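Local coordinates for prephenate dehydrogenase (Corynebacterium glutamicum ATCC 13032, PDB 3KTD), which probably catalyses the NAD(P)+-dependent oxidative decarboxylation of prephenate to 4-hydroxyphenylpyruvate, a step toward tyrosine, at residues D6-L16 with L27-N38; N115-S123 with T158-W168. All coordinates share one frame; numbering follows the deposited sequence.

Contact 1. Residues D6-L16 with L27-N38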
# COMPACT_ATOMS: atom_id res chain seq x y z
N ASP A 6 19.26 13.71 29.65
CA ASP A 6 20.20 13.32 28.55
C ASP A 6 20.85 11.95 28.81
O ASP A 6 20.53 11.29 29.80
CB ASP A 6 21.26 14.40 28.34
CG ASP A 6 22.06 14.70 29.61
OD1 ASP A 6 22.35 13.76 30.39
OD2 ASP A 6 22.40 15.88 29.82
N ILE A 7 21.78 11.55 27.94
CA ILE A 7 22.40 10.21 27.99
C ILE A 7 23.67 10.20 28.87
O ILE A 7 24.62 10.94 28.62
CB ILE A 7 22.72 9.68 26.54
CG1 ILE A 7 21.57 9.97 25.56
CG2 ILE A 7 22.98 8.17 26.55
CD1 ILE A 7 22.01 10.01 24.10
N SER A 8 23.67 9.36 29.90
CA SER A 8 24.77 9.29 30.86
C SER A 8 26.01 8.53 30.36
O SER A 8 27.04 8.53 31.03
CB SER A 8 24.29 8.62 32.15
OG SER A 8 24.27 7.21 32.00
N ARG A 9 25.90 7.86 29.22
CA ARG A 9 27.02 7.10 28.65
C ARG A 9 27.27 7.53 27.22
O ARG A 9 26.35 7.96 26.53
CB ARG A 9 26.68 5.61 28.61
CG ARG A 9 26.49 4.94 29.94
CD ARG A 9 25.97 3.52 29.72
NE ARG A 9 26.02 2.70 30.93
CZ ARG A 9 25.11 2.72 31.91
NH1 ARG A 9 24.06 3.53 31.86
NH2 ARG A 9 25.27 1.91 32.96
N PRO A 10 28.53 7.41 26.76
CA PRO A 10 28.78 7.60 25.33
C PRO A 10 28.18 6.41 24.57
O PRO A 10 28.24 5.28 25.08
CB PRO A 10 30.30 7.61 25.23
CG PRO A 10 30.76 6.81 26.41
CD PRO A 10 29.77 7.10 27.50
N VAL A 11 27.57 6.66 23.41
CA VAL A 11 26.94 5.59 22.62
C VAL A 11 27.96 4.99 21.65
O VAL A 11 28.70 5.72 21.00
CB VAL A 11 25.71 6.10 21.84
CG1 VAL A 11 25.16 5.02 20.93
CG2 VAL A 11 24.63 6.58 22.79
N CYS A 12 27.98 3.66 21.57
CA CYS A 12 28.89 2.92 20.68
C CYS A 12 28.11 2.06 19.67
O CYS A 12 27.60 0.99 20.02
CB CYS A 12 29.83 2.05 21.52
SG CYS A 12 30.99 1.03 20.59
N ILE A 13 28.03 2.52 18.42
CA ILE A 13 27.20 1.85 17.39
C ILE A 13 27.98 0.81 16.57
O ILE A 13 28.95 1.15 15.89
CB ILE A 13 26.57 2.88 16.41
CG1 ILE A 13 25.78 3.94 17.17
CG2 ILE A 13 25.64 2.17 15.44
CD1 ILE A 13 25.38 5.12 16.34
N LEU A 14 27.54 -0.44 16.64
CA LEU A 14 28.17 -1.52 15.89
C LEU A 14 27.33 -1.81 14.65
O LEU A 14 26.19 -2.30 14.74
CB LEU A 14 28.33 -2.76 16.78
CG LEU A 14 29.60 -2.83 17.65
CD1 LEU A 14 30.14 -1.47 18.08
CD2 LEU A 14 29.33 -3.72 18.88
N GLY A 15 27.89 -1.48 13.49
CA GLY A 15 27.16 -1.54 12.24
C GLY A 15 26.68 -0.13 11.93
O GLY A 15 25.96 0.47 12.74
N LEU A 16 27.08 0.39 10.77
CA LEU A 16 26.76 1.76 10.37
C LEU A 16 26.08 1.83 9.01
O LEU A 16 26.59 2.47 8.09
CB LEU A 16 28.02 2.63 10.40
CG LEU A 16 28.58 2.83 11.81
CD1 LEU A 16 29.93 3.56 11.81
CD2 LEU A 16 27.56 3.56 12.67
N LEU A 27 22.89 11.61 16.46
CA LEU A 27 23.51 11.78 17.77
C LEU A 27 24.63 12.80 17.71
O LEU A 27 24.85 13.53 18.68
CB LEU A 27 24.06 10.45 18.29
CG LEU A 27 23.04 9.45 18.83
CD1 LEU A 27 23.72 8.16 19.23
CD2 LEU A 27 22.24 10.02 20.00
N HIS A 28 25.33 12.84 16.58
CA HIS A 28 26.43 13.77 16.38
C HIS A 28 25.86 15.17 16.22
O HIS A 28 26.39 16.13 16.79
CB HIS A 28 27.24 13.38 15.15
CG HIS A 28 28.51 14.16 14.96
ND1 HIS A 28 29.64 13.92 15.71
CD2 HIS A 28 28.83 15.14 14.09
CE1 HIS A 28 30.60 14.74 15.32
NE2 HIS A 28 30.13 15.48 14.33
N ALA A 29 24.79 15.28 15.44
CA ALA A 29 24.08 16.54 15.23
C ALA A 29 23.62 17.09 16.58
O ALA A 29 23.92 18.24 16.92
CB ALA A 29 22.87 16.35 14.28
N ALA A 30 22.94 16.25 17.36
CA ALA A 30 22.48 16.60 18.71
C ALA A 30 23.64 16.77 19.70
O ALA A 30 23.39 17.02 20.88
CB ALA A 30 21.49 15.55 19.24
N ASN A 31 24.87 16.61 19.24
CA ASN A 31 26.09 16.87 20.01
C ASN A 31 26.37 15.92 21.17
O ASN A 31 27.06 16.30 22.11
CB ASN A 31 26.12 18.33 20.51
CG ASN A 31 27.48 18.75 21.07
OD1 ASN A 31 28.52 18.21 20.66
ND2 ASN A 31 27.48 19.69 22.01
N HIS A 32 25.85 14.69 21.12
CA HIS A 32 26.09 13.68 22.15
C HIS A 32 27.33 12.85 21.79
O HIS A 32 27.60 12.61 20.62
CB HIS A 32 24.89 12.73 22.28
CG HIS A 32 23.65 13.38 22.82
ND1 HIS A 32 22.60 13.76 22.02
CD2 HIS A 32 23.29 13.69 24.09
CE1 HIS A 32 21.64 14.29 22.77
NE2 HIS A 32 22.04 14.26 24.03
N SER A 33 28.07 12.41 22.81
CA SER A 33 29.26 11.58 22.62
C SER A 33 28.90 10.26 21.94
O SER A 33 28.12 9.49 22.48
CB SER A 33 29.91 11.31 23.98
OG SER A 33 31.09 10.54 23.83
N VAL A 34 29.49 10.01 20.78
CA VAL A 34 29.20 8.79 20.02
C VAL A 34 30.33 8.38 19.08
O VAL A 34 31.06 9.22 18.55
CB VAL A 34 27.91 8.96 19.19
CG1 VAL A 34 28.08 10.05 18.13
CG2 VAL A 34 27.51 7.65 18.53
N PHE A 35 30.47 7.07 18.89
CA PHE A 35 31.46 6.51 17.98
C PHE A 35 30.97 5.14 17.50
O PHE A 35 30.04 4.59 18.07
CB PHE A 35 32.86 6.44 18.64
CG PHE A 35 32.95 5.49 19.80
CD1 PHE A 35 32.36 5.79 21.01
CD2 PHE A 35 33.68 4.32 19.69
CE1 PHE A 35 32.45 4.91 22.09
CE2 PHE A 35 33.79 3.44 20.76
CZ PHE A 35 33.17 3.73 21.96
N GLY A 36 31.56 4.60 16.44
CA GLY A 36 31.06 3.34 15.91
C GLY A 36 31.99 2.54 15.03
O GLY A 36 33.11 2.95 14.74
N TYR A 37 31.50 1.38 14.60
CA TYR A 37 32.26 0.44 13.81
C TYR A 37 31.52 0.06 12.53
O TYR A 37 30.32 -0.24 12.57
CB TYR A 37 32.57 -0.80 14.66
CG TYR A 37 32.82 -2.08 13.88
CD1 TYR A 37 34.01 -2.29 13.19
CD2 TYR A 37 31.87 -3.09 13.86
CE1 TYR A 37 34.24 -3.46 12.48
CE2 TYR A 37 32.09 -4.26 13.16
CZ TYR A 37 33.28 -4.44 12.47
OH TYR A 37 33.49 -5.61 11.76
N ASN A 38 32.25 0.10 11.42
CA ASN A 38 31.79 -0.38 10.13
C ASN A 38 32.81 -1.42 9.69
O ASN A 38 34.01 -1.17 9.78
CB ASN A 38 31.74 0.76 9.11
CG ASN A 38 31.05 0.38 7.80
OD1 ASN A 38 30.84 -0.80 7.52
ND2 ASN A 38 30.71 1.38 6.99
O HOH W 1 28.05 -1.16 8.15
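Val11 to Leu14 and Val34 to Tyr37 run side by side as parallel strands, their axes 4.6 Å apart at closest approach and inclined by 20°. Five backbone hydrogen bonds knit them together, passing back and forth from Val11 N to Ser33 O (3.0 Å) at one end to Gly15 N to Tyr37 O (2.9 Å) at the other. Gly36 sits opposite Ile13, where the backbones come within 4.4 Å at their CA atoms.

On one face of the pair, Cys12 lies against the ring of Phe35. Its CB stands over the ring face, while SG approaches obliquely, 3.7 Å from Phe35 CE2, a sulfur-aromatic contact. Phe35 CG lies between its backbone N and carbonyl carbon (chi1 66°), which swings the ring back toward Cys12.

The other face carries Val11, Ile13 and Val34. Leu27, from the end of the helix, crosses Val11 at about a right angle, with its CD1 3.9 Å from Val11 CG1. Ahead of the strands, in the conformer given, Ile7 CD1 lies over one face of the His32 ring, 4.0 Å from its centroid, a CH-pi contact that is uncertain because His32 is modelled in two conformations.

This is the first beta-alpha-beta unit of a Rossmann-type domain, and Gly15 begins what looks like its GxGxxG turn. Strand 71-74 bonds to the other edge of strand 11-14; helix 58-67 packs on the Cys12 and Leu14 face, and helix 162-177 reaches Ile7, Val11 and His32.

Contact 2. Residues N115-S123 with T158-W168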
# COMPACT_ATOMS: atom_id res chain seq x y z
N ASN A 115 23.24 -15.69 28.95
CA ASN A 115 23.18 -15.04 30.27
C ASN A 115 23.58 -13.56 30.27
O ASN A 115 24.23 -13.08 31.19
CB ASN A 115 24.00 -15.83 31.30
CG ASN A 115 23.37 -17.16 31.60
OD1 ASN A 115 22.25 -17.23 32.11
ND2 ASN A 115 24.07 -18.24 31.27
N MSE A 116 23.14 -12.85 29.23
CA MSE A 116 23.45 -11.44 29.04
C MSE A 116 22.24 -10.56 29.34
O MSE A 116 22.30 -9.34 29.16
CB MSE A 116 23.94 -11.20 27.61
CG MSE A 116 25.24 -11.93 27.28
SE MSE A 116 25.72 -11.91 25.37
CE MSE A 116 26.25 -10.06 25.18
N GLN A 117 21.16 -11.16 29.84
CA GLN A 117 19.93 -10.41 30.12
C GLN A 117 20.06 -9.30 31.17
O GLN A 117 19.28 -8.37 31.18
CB GLN A 117 18.74 -11.33 30.43
CG GLN A 117 18.90 -12.26 31.62
CD GLN A 117 19.53 -13.58 31.24
OE1 GLN A 117 20.37 -13.63 30.36
NE2 GLN A 117 19.12 -14.65 31.91
N HIS A 118 21.05 -9.39 32.04
CA HIS A 118 21.27 -8.34 33.04
C HIS A 118 21.88 -7.06 32.43
O HIS A 118 21.96 -6.05 33.10
CB HIS A 118 22.11 -8.86 34.22
CG HIS A 118 21.39 -9.87 35.07
ND1 HIS A 118 21.53 -11.23 34.90
CD2 HIS A 118 20.51 -9.71 36.08
CE1 HIS A 118 20.78 -11.87 35.78
NE2 HIS A 118 20.14 -10.97 36.51
N ARG A 119 22.28 -7.10 31.16
CA ARG A 119 22.88 -5.93 30.49
C ARG A 119 22.19 -5.49 29.18
O ARG A 119 22.67 -4.59 28.50
CB ARG A 119 24.35 -6.22 30.19
CG ARG A 119 25.22 -6.39 31.42
CD ARG A 119 25.47 -5.06 32.10
NE ARG A 119 26.16 -5.23 33.38
CZ ARG A 119 25.57 -5.30 34.58
NH1 ARG A 119 24.25 -5.19 34.70
NH2 ARG A 119 26.31 -5.47 35.66
N TYR A 120 21.04 -6.09 28.87
CA TYR A 120 20.37 -5.91 27.58
C TYR A 120 19.06 -5.16 27.66
O TYR A 120 18.24 -5.40 28.54
CB TYR A 120 20.10 -7.29 26.97
CG TYR A 120 19.23 -7.30 25.73
CD1 TYR A 120 19.64 -6.69 24.55
CD2 TYR A 120 18.01 -7.97 25.73
CE1 TYR A 120 18.86 -6.73 23.41
CE2 TYR A 120 17.22 -8.01 24.59
CZ TYR A 120 17.64 -7.39 23.44
OH TYR A 120 16.85 -7.43 22.33
N VAL A 121 18.86 -4.24 26.72
CA VAL A 121 17.56 -3.62 26.53
C VAL A 121 17.19 -3.69 25.06
O VAL A 121 17.81 -3.05 24.22
CB VAL A 121 17.52 -2.19 27.02
CG1 VAL A 121 16.09 -1.63 26.85
CG2 VAL A 121 17.99 -2.13 28.49
N GLY A 122 16.18 -4.49 24.74
CA GLY A 122 15.72 -4.61 23.38
C GLY A 122 15.18 -3.30 22.85
O GLY A 122 14.58 -2.51 23.58
N SER A 123 15.43 -3.03 21.58
CA SER A 123 14.78 -1.91 20.95
C SER A 123 14.53 -2.18 19.48
O SER A 123 15.18 -3.01 18.87
CB SER A 123 15.59 -0.65 21.15
OG SER A 123 16.44 -0.41 20.04
N THR A 158 13.65 -12.75 35.33
CA THR A 158 14.98 -12.17 35.43
C THR A 158 15.07 -11.37 36.72
O THR A 158 14.15 -10.62 37.04
CB THR A 158 15.29 -11.23 34.27
OG1 THR A 158 14.94 -11.87 33.04
CG2 THR A 158 16.78 -10.88 34.26
N ASP A 159 16.18 -11.52 37.42
CA ASP A 159 16.39 -10.90 38.73
C ASP A 159 17.34 -9.70 38.58
O ASP A 159 18.53 -9.80 38.87
CB ASP A 159 16.97 -11.95 39.69
CG ASP A 159 16.75 -11.63 41.16
OD1 ASP A 159 16.06 -10.63 41.48
OD2 ASP A 159 17.26 -12.40 42.01
N ILE A 160 16.80 -8.57 38.13
CA ILE A 160 17.64 -7.40 37.83
C ILE A 160 17.70 -6.40 38.98
O ILE A 160 16.87 -6.42 39.87
CB ILE A 160 17.21 -6.69 36.50
CG1 ILE A 160 15.80 -6.09 36.58
CG2 ILE A 160 17.29 -7.66 35.34
CD1 ILE A 160 15.72 -4.81 37.39
N ASN A 161 18.71 -5.53 38.92
CA ASN A 161 18.90 -4.48 39.92
C ASN A 161 19.03 -3.10 39.24
O ASN A 161 18.75 -2.97 38.05
CB ASN A 161 20.12 -4.80 40.80
CG ASN A 161 21.43 -4.75 40.03
OD1 ASN A 161 21.45 -4.45 38.83
ND2 ASN A 161 22.52 -5.04 40.72
N SER A 162 19.46 -2.09 40.00
CA SER A 162 19.48 -0.70 39.51
C SER A 162 20.35 -0.46 38.26
O SER A 162 20.04 0.43 37.46
CB SER A 162 19.93 0.25 40.62
OG SER A 162 21.33 0.18 40.83
N THR A 163 21.42 -1.23 38.10
CA THR A 163 22.30 -1.04 36.94
C THR A 163 21.51 -1.28 35.64
O THR A 163 21.72 -0.57 34.66
CB THR A 163 23.54 -1.95 37.00
OG1 THR A 163 23.12 -3.32 37.06
CG2 THR A 163 24.40 -1.63 38.23
N TRP A 164 20.60 -2.25 35.64
CA TRP A 164 19.76 -2.50 34.47
C TRP A 164 18.82 -1.33 34.23
O TRP A 164 18.63 -0.92 33.10
CB TRP A 164 18.94 -3.80 34.57
CG TRP A 164 18.22 -4.08 33.27
CD1 TRP A 164 18.71 -4.78 32.21
CD2 TRP A 164 16.91 -3.64 32.90
NE1 TRP A 164 17.78 -4.81 31.19
CE2 TRP A 164 16.67 -4.12 31.59
CE3 TRP A 164 15.92 -2.89 33.53
CZ2 TRP A 164 15.48 -3.87 30.91
CZ3 TRP A 164 14.74 -2.64 32.86
CH2 TRP A 164 14.53 -3.12 31.55
N ILE A 165 18.22 -0.81 35.29
CA ILE A 165 17.34 0.35 35.16
C ILE A 165 18.12 1.50 34.52
O ILE A 165 17.58 2.23 33.69
CB ILE A 165 16.71 0.77 36.53
CG1 ILE A 165 15.78 -0.33 37.05
CG2 ILE A 165 15.93 2.07 36.39
CD1 ILE A 165 15.15 -0.06 38.42
N SER A 166 19.39 1.64 34.88
CA SER A 166 20.26 2.68 34.33
C SER A 166 20.53 2.53 32.83
O SER A 166 20.61 3.53 32.11
CB SER A 166 21.58 2.71 35.11
OG SER A 166 22.54 3.51 34.46
N ILE A 167 20.69 1.29 32.37
CA ILE A 167 20.89 1.02 30.94
C ILE A 167 19.60 1.33 30.19
O ILE A 167 19.61 1.97 29.14
CB ILE A 167 21.27 -0.44 30.69
CG1 ILE A 167 22.67 -0.74 31.24
CG2 ILE A 167 21.25 -0.75 29.20
CD1 ILE A 167 22.99 -2.23 31.30
N TRP A 168 18.49 0.87 30.75
CA TRP A 168 17.18 1.11 30.15
C TRP A 168 16.93 2.60 29.94
O TRP A 168 16.48 3.00 28.87
CB TRP A 168 16.09 0.51 31.03
CG TRP A 168 14.73 0.69 30.49
CD1 TRP A 168 14.06 -0.14 29.65
CD2 TRP A 168 13.84 1.78 30.77
NE1 TRP A 168 12.81 0.36 29.38
CE2 TRP A 168 12.65 1.54 30.06
CE3 TRP A 168 13.94 2.93 31.55
CZ2 TRP A 168 11.57 2.41 30.10
CZ3 TRP A 168 12.86 3.80 31.60
CH2 TRP A 168 11.69 3.53 30.88
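Tyr120 O receives the indole N-H of Trp164 in the shortest polar bond across the contact, 2.8 Å from Trp164 NE1. The oxygen lies near the plane of the indole, but the donor stands above the carbonyl plane, 40° out of it. With CG anti to the backbone N (chi1 -173°), Trp164 reaches from the helix to the strand, and its CD1 edge also meets His118 O at 3.6 Å.

Val121 points into the helix: its CG2 packs 3.6 Å from Ile167 CG2, and its CG1 touches Trp168 CD1 at 3.8 Å. Arg119 starts away from the helix but bends at chi2 (-73°), bringing NH1 back to His118 O (2.9 Å) and, weakly, to Thr163 OG1. That hydroxyl in turn bonds to Asn161 OD1, which caps the helix start through a weak bond from Thr163 N. Arg119 NH2 hydrogen-bonds Asn94 OD1.

Farther out, His118 NE2 makes a weak bond to Asp159 O at the ring edge, while Thr158 CG2 sits over one ring face. Helix 162-177 thus packs against strand 120-125, an alpha/beta layer contact of the probable nucleotide-binding domain.

In the fold
From the N terminus, the chain enters strand 11-14, crosses back through helix 18-29 and enters strand 34-37 parallel to the first, so contact 1 closes a short right-handed beta-alpha-beta loop. Contact 2 comes later and neither nests in nor crosses it: strand 120-125 is followed by antiparallel strand 146-149 before helix 162-177 folds back, a longer loop containing no helix. Both reach the same mixed sheet, strands 71-74 and 97-99 lying between 11-14 and 120-125. Their centres are about 20 Å apart, yet Arg9 NH1 probably hydrogen-bonds Ser166 OG (3.0 Å); Arg9 also salt-bridges Asp170 of that helix and Asp69. Helix 162-177 therefore packs on strand 120-125 and reaches residues around strand 11-14.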